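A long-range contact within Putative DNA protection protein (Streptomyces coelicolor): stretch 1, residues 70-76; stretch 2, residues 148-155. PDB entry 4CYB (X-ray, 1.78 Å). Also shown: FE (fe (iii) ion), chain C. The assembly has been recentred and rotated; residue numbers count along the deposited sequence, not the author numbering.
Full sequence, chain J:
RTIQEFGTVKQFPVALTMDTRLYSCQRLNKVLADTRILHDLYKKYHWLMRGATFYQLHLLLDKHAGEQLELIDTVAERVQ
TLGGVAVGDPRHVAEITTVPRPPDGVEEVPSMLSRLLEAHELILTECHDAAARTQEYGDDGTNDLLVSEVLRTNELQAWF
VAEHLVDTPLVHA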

# COMPACT_ATOMS: atom_id res chain seq x y z
N GLU J 70 10.24 -12.53 16.08
CA GLU J 70 9.45 -13.39 15.22
C GLU J 70 9.90 -14.88 15.40
O GLU J 70 9.06 -15.79 15.45
CB GLU J 70 9.49 -12.95 13.73
CG GLU J 70 8.93 -14.12 12.87
CD GLU J 70 8.65 -13.89 11.37
OE1 GLU J 70 9.36 -13.10 10.70
OE2 GLU J 70 7.70 -14.55 10.85
N LEU J 71 11.20 -15.10 15.53
CA LEU J 71 11.68 -16.49 15.87
C LEU J 71 11.10 -17.01 17.22
O LEU J 71 10.69 -18.15 17.32
CB LEU J 71 13.20 -16.55 15.95
CG LEU J 71 13.99 -16.37 14.66
CD1 LEU J 71 15.52 -16.41 14.98
CD2 LEU J 71 13.53 -17.40 13.62
N ILE J 72 11.06 -16.17 18.25
CA ILE J 72 10.49 -16.55 19.55
C ILE J 72 9.05 -17.03 19.34
O ILE J 72 8.66 -18.09 19.83
CB ILE J 72 10.51 -15.35 20.55
CG1 ILE J 72 11.96 -15.11 21.01
CG2 ILE J 72 9.53 -15.53 21.73
CD1 ILE J 72 12.20 -13.73 21.54
N ASP J 73 8.23 -16.22 18.65
CA ASP J 73 6.82 -16.59 18.43
C ASP J 73 6.69 -17.89 17.64
O ASP J 73 5.87 -18.75 18.01
CB ASP J 73 6.08 -15.44 17.75
CG ASP J 73 4.60 -15.73 17.59
OD1 ASP J 73 3.84 -15.61 18.59
OD2 ASP J 73 4.17 -16.06 16.45
N THR J 74 7.51 -18.06 16.62
CA THR J 74 7.39 -19.23 15.76
C THR J 74 7.82 -20.50 16.55
O THR J 74 7.20 -21.57 16.46
CB THR J 74 8.26 -19.08 14.50
OG1 THR J 74 7.82 -17.93 13.72
CG2 THR J 74 8.17 -20.41 13.61
N VAL J 75 8.89 -20.38 17.32
CA VAL J 75 9.35 -21.52 18.14
C VAL J 75 8.38 -21.87 19.26
O VAL J 75 8.11 -23.05 19.47
CB VAL J 75 10.78 -21.22 18.69
CG1 VAL J 75 11.28 -22.28 19.70
CG2 VAL J 75 11.74 -21.17 17.53
N ALA J 76 7.83 -20.87 19.96
CA ALA J 76 6.84 -21.11 20.99
C ALA J 76 5.63 -21.80 20.40
O ALA J 76 5.12 -22.74 20.98
CB ALA J 76 6.42 -19.83 21.65
N SER J 148 16.00 -23.78 8.90
CA SER J 148 15.75 -22.77 7.85
C SER J 148 15.51 -21.42 8.49
O SER J 148 15.75 -20.37 7.88
CB SER J 148 14.53 -23.14 6.97
OG SER J 148 13.40 -23.09 7.80
N GLU J 149 15.04 -21.44 9.72
CA GLU J 149 14.77 -20.18 10.43
C GLU J 149 15.78 -19.81 11.51
O GLU J 149 16.43 -18.76 11.39
CB GLU J 149 13.34 -20.20 10.97
CG GLU J 149 12.41 -20.45 9.79
CD GLU J 149 10.95 -20.35 10.10
OE1 GLU J 149 10.56 -19.39 10.80
OE2 GLU J 149 10.20 -21.23 9.63
N VAL J 150 15.89 -20.63 12.57
CA VAL J 150 16.73 -20.29 13.71
C VAL J 150 18.17 -20.19 13.27
O VAL J 150 18.83 -19.18 13.48
CB VAL J 150 16.56 -21.23 14.91
CG1 VAL J 150 17.42 -20.72 16.07
CG2 VAL J 150 15.09 -21.27 15.34
N LEU J 151 18.67 -21.27 12.67
CA LEU J 151 20.08 -21.31 12.28
C LEU J 151 20.43 -20.26 11.26
O LEU J 151 21.34 -19.47 11.47
CB LEU J 151 20.42 -22.71 11.74
CG LEU J 151 21.92 -22.99 11.59
CD1 LEU J 151 22.51 -23.40 12.95
CD2 LEU J 151 22.09 -24.15 10.62
N ARG J 152 19.70 -20.24 10.15
CA ARG J 152 20.04 -19.30 9.12
C ARG J 152 19.94 -17.83 9.57
O ARG J 152 20.77 -16.99 9.18
CB ARG J 152 19.21 -19.55 7.89
CG ARG J 152 19.79 -20.80 7.15
CD ARG J 152 19.12 -21.01 5.82
NE ARG J 152 19.31 -19.88 4.89
CZ ARG J 152 18.57 -19.71 3.79
NH1 ARG J 152 17.63 -20.59 3.49
NH2 ARG J 152 18.77 -18.65 2.99
N THR J 153 18.91 -17.51 10.35
CA THR J 153 18.83 -16.13 10.85
C THR J 153 19.96 -15.76 11.78
O THR J 153 20.52 -14.67 11.65
CB THR J 153 17.52 -15.85 11.63
OG1 THR J 153 16.45 -16.05 10.73
CG2 THR J 153 17.49 -14.42 12.14
N ASN J 154 20.30 -16.62 12.74
CA ASN J 154 21.43 -16.32 13.60
C ASN J 154 22.77 -16.22 12.87
O ASN J 154 23.59 -15.37 13.24
CB ASN J 154 21.51 -17.32 14.72
CG ASN J 154 20.52 -16.99 15.82
OD1 ASN J 154 20.75 -16.05 16.62
ND2 ASN J 154 19.43 -17.72 15.86
N GLU J 155 23.00 -17.13 11.91
CA GLU J 155 24.22 -17.02 11.06
C GLU J 155 24.34 -15.67 10.36
O GLU J 155 25.40 -15.01 10.47
CB GLU J 155 24.36 -18.20 10.07
CG GLU J 155 24.47 -19.52 10.80
CD GLU J 155 24.32 -20.76 9.85
OE1 GLU J 155 23.45 -20.77 8.91
OE2 GLU J 155 25.07 -21.76 10.06
FE FE C . 1.79 -15.73 17.00
O HOH W 1 10.01 -17.41 12.27
O HOH W 2 2.32 -13.42 17.03
O HOH W 3 -0.22 -15.16 15.98
O HOH W 4 2.07 -15.86 14.64

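This is a small, nearly antiparallel helix-helix contact in which one leucine knob does most of the packing, a valine pair extends it, and a single water joins the polar side chains without any direct hydrogen bond across the gap. The helix axes run at 161° to each other and come no closer than 10.5 Å, so side chains, not backbone, must fill the space between them; the total area buried is only 256 Å².

Leu 71 sets the register. CA of Leu 71 lies 6.7 Å from CA of Val 150, its CA-to-CB bond points toward the other helix, and with chi1 m and chi2 t its two methyls settle into a hole formed by Glu 149, Val 150, Thr 153 and Asn 154. CD2 of Leu 71 lies 3.9 Å from CB of Glu 149, and CD1 of Leu 71 lies 3.9 Å from CB of Thr 153. A forked, apolar side chain suits this place because its two methyls can touch successive turns of the partner helix at once.

Three of the four residues around the leucine are polar, and for Thr 153 and Asn 154 their own helix takes up a polar group. Thr 153, in its m rotamer, donates from OG1 to O of Glu 149 at 2.8 Å, and Asn 154 donates from ND2 to O of Val 150 at 2.9 Å. Both polar groups are thus engaged one turn back, and ND2 of Asn 154 can lie 4.2 Å from CD1 of Leu 71 while keeping its hydrogen bond.

One turn along from Leu 71, Val 75 adds a lighter contact. CG2 of Val 75 meets CG2 of Val 150 at 4.0 Å; both valines are buried, have chi1 t and direct their CA-to-CB bonds sideways, so compact branched side chains meet here where nothing longer is needed to close the distance.

Thr 74 and Glu 149 form the polar part of the contact. The CA-to-CB bonds of both point toward the other helix, and CG2 of Thr 74 lies 3.8 Å from OE1 of Glu 149. Water 1 links them, giving a hydrogen bond to OE1 of Glu 149 at 2.5 Å and sharing another with OG1 of Thr 74 at 2.7 Å. Glu 149 plays two parts: its CB lines the leucine's hole, while its carboxylate extends to the water.

Asp 73 is out of reach of the second helix and instead binds the iron through OD2 at 2.5 Å. The rule to read here is economical: seat one leucine, flank it with a valine pair one turn along, and let a water join Thr 74 to one carboxylate oxygen of Glu 149.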